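Local coordinates for protein 3-dehydroquinate dehydratase (Thermus thermophilus, PDB 2UYG) that catalyses the dehydration of 3-dehydroquinate to 3-dehydroshikimate, the third step of the chorismate pathway, probably by trans elimination through an enolate intermediate, at residues I4-N9 with L129-A134; E57-A62 with R89-P94; N102-A105 with R110-S113; A118-V123 with L135-E140. All blocks are in the same frame, centred on the assembly; numbering follows the deposited sequence.

Contact 1 of 4, residues I4-N9 with L129-A134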
loop_
_atom_site.group_PDB
_atom_site.type_symbol
_atom_site.label_atom_id
_atom_site.label_comp_id
_atom_site.label_asym_id
_atom_site.label_seq_id
_atom_site.Cartn_x
_atom_site.Cartn_y
_atom_site.Cartn_z
ATOM N N ILE A 4 -32.118 20.951 -3.118
ATOM C CA ILE A 4 -30.733 21.169 -3.505
ATOM C C ILE A 4 -30.001 21.482 -2.202
ATOM O O ILE A 4 -30.339 22.415 -1.572
ATOM C CB ILE A 4 -30.563 22.387 -4.468
ATOM C CG1 ILE A 4 -31.438 22.192 -5.710
ATOM C CG2 ILE A 4 -29.114 22.580 -4.888
ATOM C CD1 ILE A 4 -31.282 23.300 -6.703
ATOM N N LEU A 5 -29.080 20.629 -1.782
ATOM C CA LEU A 5 -28.431 20.717 -0.471
ATOM C C LEU A 5 -26.994 20.824 -0.688
ATOM O O LEU A 5 -26.473 20.042 -1.479
ATOM C CB LEU A 5 -28.625 19.462 0.350
ATOM C CG LEU A 5 -30.070 19.115 0.578
ATOM C CD1 LEU A 5 -30.220 17.821 1.396
ATOM C CD2 LEU A 5 -30.781 20.252 1.187
ATOM N N ASN A 6 -26.353 21.698 0.106
ATOM C CA ASN A 6 -24.978 22.087 -0.016
ATOM C C ASN A 6 -24.283 22.028 1.344
ATOM O O ASN A 6 -24.832 22.500 2.315
ATOM C CB ASN A 6 -24.881 23.498 -0.537
ATOM C CG ASN A 6 -25.541 23.667 -1.839
ATOM O OD1 ASN A 6 -26.684 24.168 -1.904
ATOM N ND2 ASN A 6 -24.830 23.299 -2.927
ATOM N N GLY A 7 -23.030 21.495 1.341
ATOM C CA GLY A 7 -22.217 21.206 2.472
ATOM C C GLY A 7 -21.319 22.415 2.787
ATOM O O GLY A 7 -21.420 23.558 2.229
ATOM N N PRO A 8 -20.408 22.139 3.709
ATOM C CA PRO A 8 -19.520 23.147 4.251
ATOM C C PRO A 8 -18.785 23.979 3.259
ATOM O O PRO A 8 -18.524 23.608 2.074
ATOM C CB PRO A 8 -18.621 22.363 5.123
ATOM C CG PRO A 8 -18.971 20.924 4.897
ATOM C CD PRO A 8 -20.232 20.849 4.312
ATOM N N ASN A 9 -18.505 25.193 3.734
ATOM C CA ASN A 9 -17.786 26.207 2.978
ATOM C C ASN A 9 -18.440 26.758 1.677
ATOM O O ASN A 9 -17.954 27.723 1.052
ATOM C CB ASN A 9 -16.367 25.726 2.692
ATOM C CG ASN A 9 -15.673 25.314 3.937
ATOM O OD1 ASN A 9 -15.429 26.153 4.877
ATOM N ND2 ASN A 9 -15.356 24.009 4.011
ATOM N N LEU A 129 -23.237 25.346 -13.695
ATOM C CA LEU A 129 -23.903 24.471 -14.636
ATOM C C LEU A 129 -23.933 23.009 -14.219
ATOM O O LEU A 129 -24.698 22.272 -14.785
ATOM C CB LEU A 129 -23.202 24.634 -16.008
ATOM C CG LEU A 129 -23.498 25.998 -16.624
ATOM C CD1 LEU A 129 -22.534 26.235 -17.742
ATOM C CD2 LEU A 129 -24.939 26.072 -17.154
ATOM N N SER A 130 -23.104 22.530 -13.285
ATOM C CA SER A 130 -23.295 21.142 -12.782
ATOM C C SER A 130 -24.680 21.012 -12.140
ATOM O O SER A 130 -25.267 19.907 -12.153
ATOM C CB SER A 130 -22.274 20.719 -11.672
ATOM O OG SER A 130 -20.960 20.860 -12.068
ATOM N N TYR A 131 -25.143 22.104 -11.496
ATOM C CA TYR A 131 -26.499 22.123 -10.882
ATOM C C TYR A 131 -27.555 22.082 -11.931
ATOM O O TYR A 131 -28.541 21.281 -11.884
ATOM C CB TYR A 131 -26.713 23.324 -9.908
ATOM C CG TYR A 131 -25.864 23.237 -8.680
ATOM C CD1 TYR A 131 -24.455 23.503 -8.734
ATOM C CD2 TYR A 131 -26.429 22.950 -7.414
ATOM C CE1 TYR A 131 -23.621 23.426 -7.542
ATOM C CE2 TYR A 131 -25.623 22.928 -6.252
ATOM C CZ TYR A 131 -24.227 23.147 -6.335
ATOM O OH TYR A 131 -23.505 23.114 -5.189
ATOM N N LYS A 132 -27.332 22.884 -12.945
ATOM C CA LYS A 132 -28.230 22.859 -14.147
ATOM C C LYS A 132 -28.453 21.514 -14.693
ATOM O O LYS A 132 -29.622 21.068 -14.929
ATOM C CB LYS A 132 -27.635 23.688 -15.287
ATOM C CG LYS A 132 -28.640 24.531 -15.986
ATOM C CD LYS A 132 -29.077 24.133 -17.337
ATOM C CE LYS A 132 -28.808 25.242 -18.311
ATOM N NZ LYS A 132 -29.993 25.562 -19.013
ATOM N N LEU A 133 -27.331 20.867 -14.996
ATOM C CA LEU A 133 -27.447 19.569 -15.608
ATOM C C LEU A 133 -28.169 18.537 -14.724
ATOM O O LEU A 133 -28.916 17.634 -15.262
ATOM C CB LEU A 133 -26.088 18.968 -16.018
ATOM C CG LEU A 133 -24.964 19.671 -16.787
ATOM C CD1 LEU A 133 -23.936 18.673 -17.357
ATOM C CD2 LEU A 133 -25.285 20.738 -17.736
ATOM N N ALA A 134 -27.948 18.643 -13.391
ATOM C CA ALA A 134 -28.689 17.756 -12.463
ATOM C C ALA A 134 -30.200 17.984 -12.613
ATOM O O ALA A 134 -30.961 17.059 -12.571
ATOM C CB ALA A 134 -28.277 17.995 -11.000
#

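Contact 2 of 4, residues E57-A62 with R89-P94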
loop_
_atom_site.group_PDB
_atom_site.type_symbol
_atom_site.label_atom_id
_atom_site.label_comp_id
_atom_site.label_asym_id
_atom_site.label_seq_id
_atom_site.Cartn_x
_atom_site.Cartn_y
_atom_site.Cartn_z
ATOM N N GLU A 57 -29.706 15.326 8.354
ATOM C CA GLU A 57 -31.100 15.443 8.717
ATOM C C GLU A 57 -31.909 15.894 7.510
ATOM O O GLU A 57 -32.904 15.280 7.229
ATOM C CB GLU A 57 -31.310 16.331 9.949
ATOM C CG GLU A 57 -30.858 15.572 11.157
ATOM C CD GLU A 57 -31.078 16.201 12.505
ATOM O OE1 GLU A 57 -31.109 17.424 12.630
ATOM O OE2 GLU A 57 -31.128 15.401 13.464
ATOM N N TRP A 58 -31.432 16.887 6.763
ATOM C CA TRP A 58 -32.132 17.318 5.560
ATOM C C TRP A 58 -32.223 16.204 4.507
ATOM O O TRP A 58 -33.271 16.046 3.815
ATOM C CB TRP A 58 -31.431 18.504 4.965
ATOM C CG TRP A 58 -31.563 19.782 5.681
ATOM C CD1 TRP A 58 -32.676 20.212 6.465
ATOM C CD2 TRP A 58 -30.718 20.936 5.543
ATOM N NE1 TRP A 58 -32.478 21.512 6.859
ATOM C CE2 TRP A 58 -31.303 21.990 6.314
ATOM C CE3 TRP A 58 -29.444 21.172 4.898
ATOM C CZ2 TRP A 58 -30.644 23.242 6.530
ATOM C CZ3 TRP A 58 -28.823 22.400 5.042
ATOM C CH2 TRP A 58 -29.430 23.457 5.821
ATOM N N VAL A 59 -31.183 15.407 4.300
ATOM C CA VAL A 59 -31.434 14.350 3.345
ATOM C C VAL A 59 -32.448 13.398 3.920
ATOM O O VAL A 59 -33.403 13.019 3.215
ATOM C CB VAL A 59 -30.168 13.664 2.597
ATOM C CG1 VAL A 59 -28.950 14.519 2.512
ATOM C CG2 VAL A 59 -29.990 12.290 2.991
ATOM N N GLN A 60 -32.354 13.126 5.226
ATOM C CA GLN A 60 -33.227 12.101 5.833
ATOM C C GLN A 60 -34.708 12.468 5.730
ATOM O O GLN A 60 -35.565 11.596 5.364
ATOM C CB GLN A 60 -32.885 11.874 7.315
ATOM C CG GLN A 60 -31.669 11.070 7.652
ATOM C CD GLN A 60 -31.355 11.096 9.175
ATOM O OE1 GLN A 60 -32.011 11.778 9.950
ATOM N NE2 GLN A 60 -30.362 10.392 9.565
ATOM N N GLN A 61 -35.028 13.710 6.073
ATOM C CA GLN A 61 -36.450 14.146 6.281
ATOM C C GLN A 61 -36.995 14.582 4.869
ATOM O O GLN A 61 -38.161 14.794 4.727
ATOM C CB GLN A 61 -36.509 15.335 7.350
ATOM C CG GLN A 61 -37.744 15.541 8.474
ATOM C CD GLN A 61 -37.420 14.891 9.937
ATOM O OE1 GLN A 61 -37.405 13.652 10.095
ATOM N NE2 GLN A 61 -37.123 15.738 10.943
ATOM N N ALA A 62 -36.173 14.745 3.829
ATOM C CA ALA A 62 -36.650 15.324 2.562
ATOM C C ALA A 62 -37.953 14.734 1.931
ATOM O O ALA A 62 -38.848 15.487 1.480
ATOM C CB ALA A 62 -35.563 15.368 1.531
ATOM N N ARG A 89 -28.706 6.444 1.716
ATOM C CA ARG A 89 -29.174 5.071 1.537
ATOM C C ARG A 89 -30.436 4.816 2.363
ATOM O O ARG A 89 -31.234 3.956 2.009
ATOM C CB ARG A 89 -28.115 4.018 1.946
ATOM C CG ARG A 89 -27.047 3.630 0.853
ATOM C CD ARG A 89 -27.446 2.369 0.037
ATOM N NE ARG A 89 -28.297 2.607 -1.190
ATOM C CZ ARG A 89 -29.664 2.504 -1.276
ATOM N NH1 ARG A 89 -30.280 2.739 -2.453
ATOM N NH2 ARG A 89 -30.425 2.216 -0.202
ATOM N N ALA A 90 -30.638 5.587 3.438
ATOM C CA ALA A 90 -31.673 5.273 4.406
ATOM C C ALA A 90 -32.974 5.876 4.031
ATOM O O ALA A 90 -33.868 5.737 4.815
ATOM C CB ALA A 90 -31.287 5.754 5.783
ATOM N N GLN A 91 -33.061 6.546 2.861
ATOM C CA GLN A 91 -34.225 7.290 2.387
ATOM C C GLN A 91 -34.530 7.013 0.904
ATOM O O GLN A 91 -33.674 6.571 0.158
ATOM C CB GLN A 91 -34.039 8.798 2.677
ATOM C CG GLN A 91 -32.906 9.604 2.024
ATOM C CD GLN A 91 -33.183 9.826 0.597
ATOM O OE1 GLN A 91 -34.236 10.376 0.275
ATOM N NE2 GLN A 91 -32.313 9.287 -0.305
ATOM N N PRO A 92 -35.770 7.194 0.476
ATOM C CA PRO A 92 -36.204 6.659 -0.820
ATOM C C PRO A 92 -35.945 7.528 -2.109
ATOM O O PRO A 92 -36.057 7.035 -3.250
ATOM C CB PRO A 92 -37.702 6.395 -0.545
ATOM C CG PRO A 92 -38.117 7.581 0.241
ATOM C CD PRO A 92 -36.892 7.839 1.193
ATOM N N LEU A 93 -35.531 8.770 -1.934
ATOM C CA LEU A 93 -35.449 9.698 -3.016
ATOM C C LEU A 93 -34.166 9.462 -3.854
ATOM O O LEU A 93 -33.112 9.019 -3.340
ATOM C CB LEU A 93 -35.477 11.134 -2.477
ATOM C CG LEU A 93 -36.672 11.661 -1.664
ATOM C CD1 LEU A 93 -36.588 13.148 -1.546
ATOM C CD2 LEU A 93 -38.074 11.224 -2.159
ATOM N N PRO A 94 -34.266 9.677 -5.137
ATOM C CA PRO A 94 -33.067 9.730 -5.977
ATOM C C PRO A 94 -32.180 10.898 -5.561
ATOM O O PRO A 94 -32.712 12.003 -5.431
ATOM C CB PRO A 94 -33.632 10.058 -7.364
ATOM C CG PRO A 94 -34.966 10.551 -7.105
ATOM C CD PRO A 94 -35.496 9.791 -5.924
HETATM O O HOH W 1 -35.826 11.862 1.993
#

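Contact 3 of 4, residues N102-A105 with R110-S113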
loop_
_atom_site.group_PDB
_atom_site.type_symbol
_atom_site.label_atom_id
_atom_site.label_comp_id
_atom_site.label_asym_id
_atom_site.label_seq_id
_atom_site.Cartn_x
_atom_site.Cartn_y
_atom_site.Cartn_z
ATOM N N ASN A 102 -13.814 20.028 -10.975
ATOM C CA ASN A 102 -13.488 18.695 -11.426
ATOM C C ASN A 102 -12.612 18.083 -10.350
ATOM O O ASN A 102 -11.415 18.455 -10.207
ATOM C CB ASN A 102 -12.694 18.756 -12.742
ATOM C CG ASN A 102 -12.355 17.370 -13.280
ATOM O OD1 ASN A 102 -12.435 16.366 -12.558
ATOM N ND2 ASN A 102 -11.993 17.307 -14.546
ATOM N N LEU A 103 -13.187 17.147 -9.616
ATOM C CA LEU A 103 -12.514 16.504 -8.488
ATOM C C LEU A 103 -11.186 15.780 -8.843
ATOM O O LEU A 103 -10.343 15.564 -7.976
ATOM C CB LEU A 103 -13.453 15.506 -7.866
ATOM C CG LEU A 103 -14.702 16.212 -7.281
ATOM C CD1 LEU A 103 -15.493 15.180 -6.536
ATOM C CD2 LEU A 103 -14.358 17.455 -6.451
ATOM N N HIS A 104 -11.015 15.465 -10.106
ATOM C CA HIS A 104 -9.922 14.660 -10.577
ATOM C C HIS A 104 -8.734 15.439 -11.039
ATOM O O HIS A 104 -7.791 14.848 -11.438
ATOM C CB HIS A 104 -10.428 13.743 -11.696
ATOM C CG HIS A 104 -11.524 12.885 -11.234
ATOM N ND1 HIS A 104 -12.826 13.049 -11.658
ATOM C CD2 HIS A 104 -11.547 11.911 -10.302
ATOM C CE1 HIS A 104 -13.594 12.155 -11.066
ATOM N NE2 HIS A 104 -12.851 11.489 -10.195
ATOM N N ALA A 105 -8.779 16.747 -10.969
ATOM C CA ALA A 105 -7.715 17.646 -11.394
ATOM C C ALA A 105 -7.238 18.512 -10.238
ATOM O O ALA A 105 -6.717 19.596 -10.471
ATOM C CB ALA A 105 -8.234 18.568 -12.534
ATOM N N ARG A 110 -9.391 14.516 -2.952
ATOM C CA ARG A 110 -10.622 14.868 -3.635
ATOM C C ARG A 110 -11.112 13.880 -4.641
ATOM O O ARG A 110 -12.309 13.895 -5.001
ATOM C CB ARG A 110 -10.490 16.188 -4.305
ATOM C CG ARG A 110 -10.722 17.256 -3.303
ATOM C CD ARG A 110 -10.674 18.621 -3.855
ATOM N NE ARG A 110 -9.971 19.483 -2.924
ATOM C CZ ARG A 110 -10.518 20.123 -1.888
ATOM N NH1 ARG A 110 -9.735 20.889 -1.121
ATOM N NH2 ARG A 110 -11.786 19.967 -1.590
ATOM N N ARG A 111 -10.222 12.979 -5.087
ATOM C CA ARG A 111 -10.599 12.022 -6.106
ATOM C C ARG A 111 -11.486 10.930 -5.554
ATOM O O ARG A 111 -12.156 10.213 -6.330
ATOM C CB ARG A 111 -9.385 11.470 -6.886
ATOM C CG ARG A 111 -8.512 12.605 -7.412
ATOM C CD ARG A 111 -7.418 12.283 -8.423
ATOM N NE ARG A 111 -8.015 11.677 -9.612
ATOM C CZ ARG A 111 -7.332 11.075 -10.573
ATOM N NH1 ARG A 111 -5.995 11.010 -10.517
ATOM N NH2 ARG A 111 -7.989 10.550 -11.614
ATOM N N HIS A 112 -11.637 10.802 -4.247
ATOM C CA HIS A 112 -12.454 9.678 -3.806
ATOM C C HIS A 112 -13.807 10.205 -3.238
ATOM O O HIS A 112 -13.820 11.147 -2.487
ATOM C CB HIS A 112 -11.484 8.728 -2.996
ATOM C CG HIS A 112 -11.713 8.607 -1.518
ATOM N ND1 HIS A 112 -11.953 9.687 -0.672
ATOM C CD2 HIS A 112 -11.615 7.506 -0.705
ATOM C CE1 HIS A 112 -12.049 9.248 0.579
ATOM N NE2 HIS A 112 -11.838 7.935 0.590
ATOM N N SER A 113 -14.967 9.724 -3.697
ATOM C CA SER A 113 -16.210 10.228 -3.145
ATOM C C SER A 113 -16.882 9.095 -2.432
ATOM O O SER A 113 -17.302 8.109 -3.084
ATOM C CB SER A 113 -17.186 10.758 -4.147
ATOM O OG SER A 113 -18.483 10.815 -3.463
#

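Contact 4 of 4, residues A118-V123 with L135-E140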
loop_
_atom_site.group_PDB
_atom_site.type_symbol
_atom_site.label_atom_id
_atom_site.label_comp_id
_atom_site.label_asym_id
_atom_site.label_seq_id
_atom_site.Cartn_x
_atom_site.Cartn_y
_atom_site.Cartn_z
ATOM N N ALA A 118 -23.972 5.691 -3.629
ATOM C CA ALA A 118 -25.382 5.612 -3.377
ATOM C C ALA A 118 -26.237 6.585 -4.160
ATOM O O ALA A 118 -27.411 6.547 -4.001
ATOM C CB ALA A 118 -25.643 5.789 -1.889
ATOM N N CYS A 119 -25.690 7.414 -5.018
ATOM C CA CYS A 119 -26.441 8.352 -5.830
ATOM C C CYS A 119 -26.830 7.768 -7.256
ATOM O O CYS A 119 -26.154 6.902 -7.809
ATOM C CB CYS A 119 -25.569 9.631 -5.987
ATOM S SG CYS A 119 -25.148 10.551 -4.380
ATOM N N ARG A 120 -27.839 8.333 -7.866
ATOM C CA ARG A 120 -28.179 8.047 -9.245
ATOM C C ARG A 120 -26.959 8.319 -10.070
ATOM O O ARG A 120 -26.586 7.545 -10.898
ATOM C CB ARG A 120 -29.312 8.982 -9.772
ATOM C CG ARG A 120 -30.615 8.521 -9.490
ATOM C CD ARG A 120 -30.913 7.159 -10.227
ATOM N NE ARG A 120 -32.182 6.714 -9.705
ATOM C CZ ARG A 120 -33.335 7.202 -10.107
ATOM N NH1 ARG A 120 -34.462 6.739 -9.555
ATOM N NH2 ARG A 120 -33.382 8.141 -11.063
ATOM N N GLY A 121 -26.349 9.474 -9.871
ATOM C CA GLY A 121 -25.214 9.820 -10.716
ATOM C C GLY A 121 -24.452 10.954 -10.143
ATOM O O GLY A 121 -24.826 11.456 -9.034
ATOM N N ILE A 122 -23.422 11.349 -10.900
ATOM C CA ILE A 122 -22.516 12.388 -10.516
ATOM C C ILE A 122 -22.201 13.320 -11.637
ATOM O O ILE A 122 -21.998 12.907 -12.788
ATOM C CB ILE A 122 -21.225 11.788 -9.773
ATOM C CG1 ILE A 122 -20.187 12.864 -9.437
ATOM C CG2 ILE A 122 -20.644 10.645 -10.486
ATOM C CD1 ILE A 122 -19.279 12.429 -8.264
ATOM N N VAL A 123 -22.231 14.618 -11.327
ATOM C CA VAL A 123 -21.842 15.584 -12.279
ATOM C C VAL A 123 -20.859 16.545 -11.743
ATOM O O VAL A 123 -21.073 17.241 -10.746
ATOM C CB VAL A 123 -23.016 16.230 -13.179
ATOM C CG1 VAL A 123 -24.349 15.760 -12.896
ATOM C CG2 VAL A 123 -22.859 17.640 -13.362
ATOM N N LEU A 135 -30.600 19.237 -12.749
ATOM C CA LEU A 135 -32.043 19.572 -12.895
ATOM C C LEU A 135 -32.640 19.053 -14.200
ATOM O O LEU A 135 -33.731 18.487 -14.203
ATOM C CB LEU A 135 -32.264 21.059 -12.679
ATOM C CG LEU A 135 -31.929 21.514 -11.250
ATOM C CD1 LEU A 135 -31.862 23.032 -11.114
ATOM C CD2 LEU A 135 -32.875 20.909 -10.185
ATOM N N VAL A 136 -31.873 19.054 -15.276
ATOM C CA VAL A 136 -32.388 18.504 -16.549
ATOM C C VAL A 136 -32.614 17.040 -16.450
ATOM O O VAL A 136 -33.693 16.508 -16.843
ATOM C CB VAL A 136 -31.535 18.919 -17.813
ATOM C CG1 VAL A 136 -30.161 18.850 -17.523
ATOM C CG2 VAL A 136 -31.814 17.996 -19.038
ATOM N N TYR A 137 -31.684 16.335 -15.821
ATOM C CA TYR A 137 -31.859 14.898 -15.651
ATOM C C TYR A 137 -33.113 14.665 -14.816
ATOM O O TYR A 137 -33.899 13.793 -15.103
ATOM C CB TYR A 137 -30.684 14.278 -14.951
ATOM C CG TYR A 137 -30.995 12.882 -14.452
ATOM C CD1 TYR A 137 -30.974 11.799 -15.306
ATOM C CD2 TYR A 137 -31.328 12.627 -13.125
ATOM C CE1 TYR A 137 -31.243 10.558 -14.892
ATOM C CE2 TYR A 137 -31.578 11.318 -12.709
ATOM C CZ TYR A 137 -31.556 10.307 -13.596
ATOM O OH TYR A 137 -31.834 8.968 -13.228
ATOM N N LEU A 138 -33.285 15.437 -13.767
ATOM C CA LEU A 138 -34.320 15.153 -12.796
ATOM C C LEU A 138 -35.747 15.443 -13.360
ATOM O O LEU A 138 -36.689 14.643 -13.143
ATOM C CB LEU A 138 -34.027 15.932 -11.540
ATOM C CG LEU A 138 -33.492 15.293 -10.278
ATOM C CD1 LEU A 138 -33.028 13.855 -10.238
ATOM C CD2 LEU A 138 -32.573 16.170 -9.510
ATOM N N ALA A 139 -35.858 16.496 -14.178
ATOM C CA ALA A 139 -37.132 16.833 -14.871
ATOM C C ALA A 139 -37.562 15.753 -15.842
ATOM O O ALA A 139 -38.754 15.397 -15.946
ATOM C CB ALA A 139 -36.998 18.109 -15.642
ATOM N N GLU A 140 -36.610 15.275 -16.618
ATOM C CA GLU A 140 -36.891 14.152 -17.459
ATOM C C GLU A 140 -37.316 12.907 -16.644
ATOM O O GLU A 140 -38.178 12.166 -17.098
ATOM C CB GLU A 140 -35.713 13.816 -18.352
ATOM C CG GLU A 140 -36.108 12.893 -19.521
ATOM C CD GLU A 140 -35.667 13.443 -20.851
ATOM O OE1 GLU A 140 -35.364 14.620 -20.950
ATOM O OE2 GLU A 140 -35.583 12.688 -21.787
#

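Contact 1 of 4, residues I4-N9 with L129-A134
I4 and N6, alternate residues of strand 2-6, both direct their side chains at the aromatic ring of Y131 on helix 129-140, whereas L5 between them faces away. The apolar part is a single methyl-to-edge contact: I4 CG2 lies in the ring plane, 3.7 Å from Y131 CD2 and 3.8 Å from Y131 CE2, so it abuts the rim. L29 and C33 of helix 26-39, V98 of strand 95-99 and L100 also touch this ring. The polar part lies further along the same rim, where the amide end of N6 approaches Y131 OH; its exact orientation is uncertain in the model. A firmer partner of Y131 OH is N73 ND2, a hydrogen bond to a residue predicted to bind substrate. With CG beside its own backbone N (chi1 -67°), Y131 extends from the helix to the strand, bridging CA atoms that at I4 and Y131 are 8.6 Å apart. A leucine in its place would probably leave the N73 amide without its hydroxyl mate and open a gap beside I4. A helix packed on a central parallel sheet in this way is characteristic of the flavodoxin-like fold of type II dehydroquinases.

Contact 2 of 4, residues E57-A62 with R89-P94
Q91 OE1, facing the carbonyl of V59 across a water, is approached by two donors. Water 1 lies 2.8 Å from Q91 OE1 and 3.0 Å from V59 O, with angles that suit donation to each, although more acceptors surround it than it has protons. The second donor is L93 N, 3.0 Å from Q91 OE1, which comes from above the carbonyl plane. The other end of the amide makes a straighter bond, Q91 NE2 to L93 O at 3.1 Å and 169°, so both polar groups of the L93 backbone are held by one side chain; I88 O also accepts from Q91 NE2. These bonds shape the loop of a beta-alpha-beta crossover, in which helix 82-89 turns back toward strand 95-99, against the end of helix 52-61. Q91 CG, placed between the backbone N and the carbonyl carbon (chi1 63°), lies 3.7 Å from V59 O, and a further bend at chi2 turns the amide back to L93. A leucine here would probably leave the L93 N-H and C=O without these mates and the loop freer to shift. Further along, A62 CB meets L93 CD1 at 3.9 Å, and I70 of strand 69-73 touches both side chains. Q60 turns away, its amide bonded to N9 of a neighbouring subunit.

Contact 3 of 4, residues N102-A105 with R110-S113
The active-site loop that follows strand 95-99 doubles back on itself here, bringing L103 and H104 against R110, a predicted substrate-binding residue, and R111. Its first limb is shaped by an Asx turn: H104 N donates to N102 OD1 at 3.0 Å and 159°. Between the limbs, backbone carbonyls rest on aliphatic carbons in both directions. L103 CB lies 3.5 Å from R110 O, while L103 O lies 3.5 Å from R111 CG and 3.7 Å from R110 CB. The two limbs thus fit against each other by van der Waals contact, without a direct hydrogen bond between them.

The H104 and R111 side chains add an edge contact. R111 NE sits in the plane of the imidazole, 3.6 Å from H104 CD2, with ring and guanidinium planes 77° apart, so the pair is not stacked. A bend at chi3 (59°) carries the R111 guanidinium over the H104 backbone, with H104 O above one of its faces. The positive group beside the imidazole would probably disfavour protonation of H104. R110 instead sends its guanidinium away, to salt bridges with E107 and with D86 of a neighbouring subunit.

The loop thus lies beyond the carboxyl end of strand 95-99: L103 neighbours H99, the predicted proton donor on that strand, S113 OG bonds to E97 of the same strand, and helix 82-89 of the neighbouring subunit supplies D86.

Contact 4 of 4, residues A118-V123 with L135-E140
Y137 carries CG anti to its own nitrogen (chi1 165°) and R120 is kinked at chi2 (-64°); together these torsions swing the phenol and the guanidinium toward each other across a backbone gap of 10.0 Å between the CA atoms of R120 and L138. They meet through one hydrogen bond, R120 NH2 to Y137 OH, at 2.8 Å and a bent angle of 139°. The hydroxyl lies slightly off the guanidinium plane, and the two flat groups are nearly perpendicular. R120 NH2 approaches near the ring plane, 3.8 Å from Y137 CZ, which makes this a contact at the phenol edge and excludes a cation-pi stack. The arginine chain also passes beside the hydroxyl, with R120 CD 3.6 Å from Y137 OH.

The bond ties the residue leading into strand 121-124, at one border of the chain's parallel sheet, to the last turns of helix 129-140. The surroundings belong to a subunit interface: I122 and V123 pair antiparallel with a strand of a neighbouring subunit, and the ring of Y137 meets F126 of that same subunit. P94 and T141 touch R120 within its own chain.

If the phenol is neutral, as is usual, the bond is probably charge-assisted and leaves the arginine's charge uncancelled. The exposed guanidinium can probably share that charge with solvent, and its nearness may make the Y137 hydroxyl slightly more acidic.

The four contacts are spread over one domain built on a parallel sheet: contacts 1 and 4 join strands 2-6 and 121-124 to helix 129-140, contact 2 joins a helix and a loop, and contact 3 lies in the loop after strand 95-99. The centres of contacts 1 and 4 are 11 Å apart; they touch where V123 packs beside S130 and L133, and their segments alternate along the chain. Contact 2, nested inside contact 1, meets it where L5 packs on W58 and V59, and meets contact 4 at R89-A118 and P94-R120. Contact 3, also nested in contact 1, is about 24 Å from contact 2, centre to centre, and touches none of the others. Contacts 1, 3 and 4 all reach the same neighbouring subunit, so these parts also contribute to a dodecamer interface.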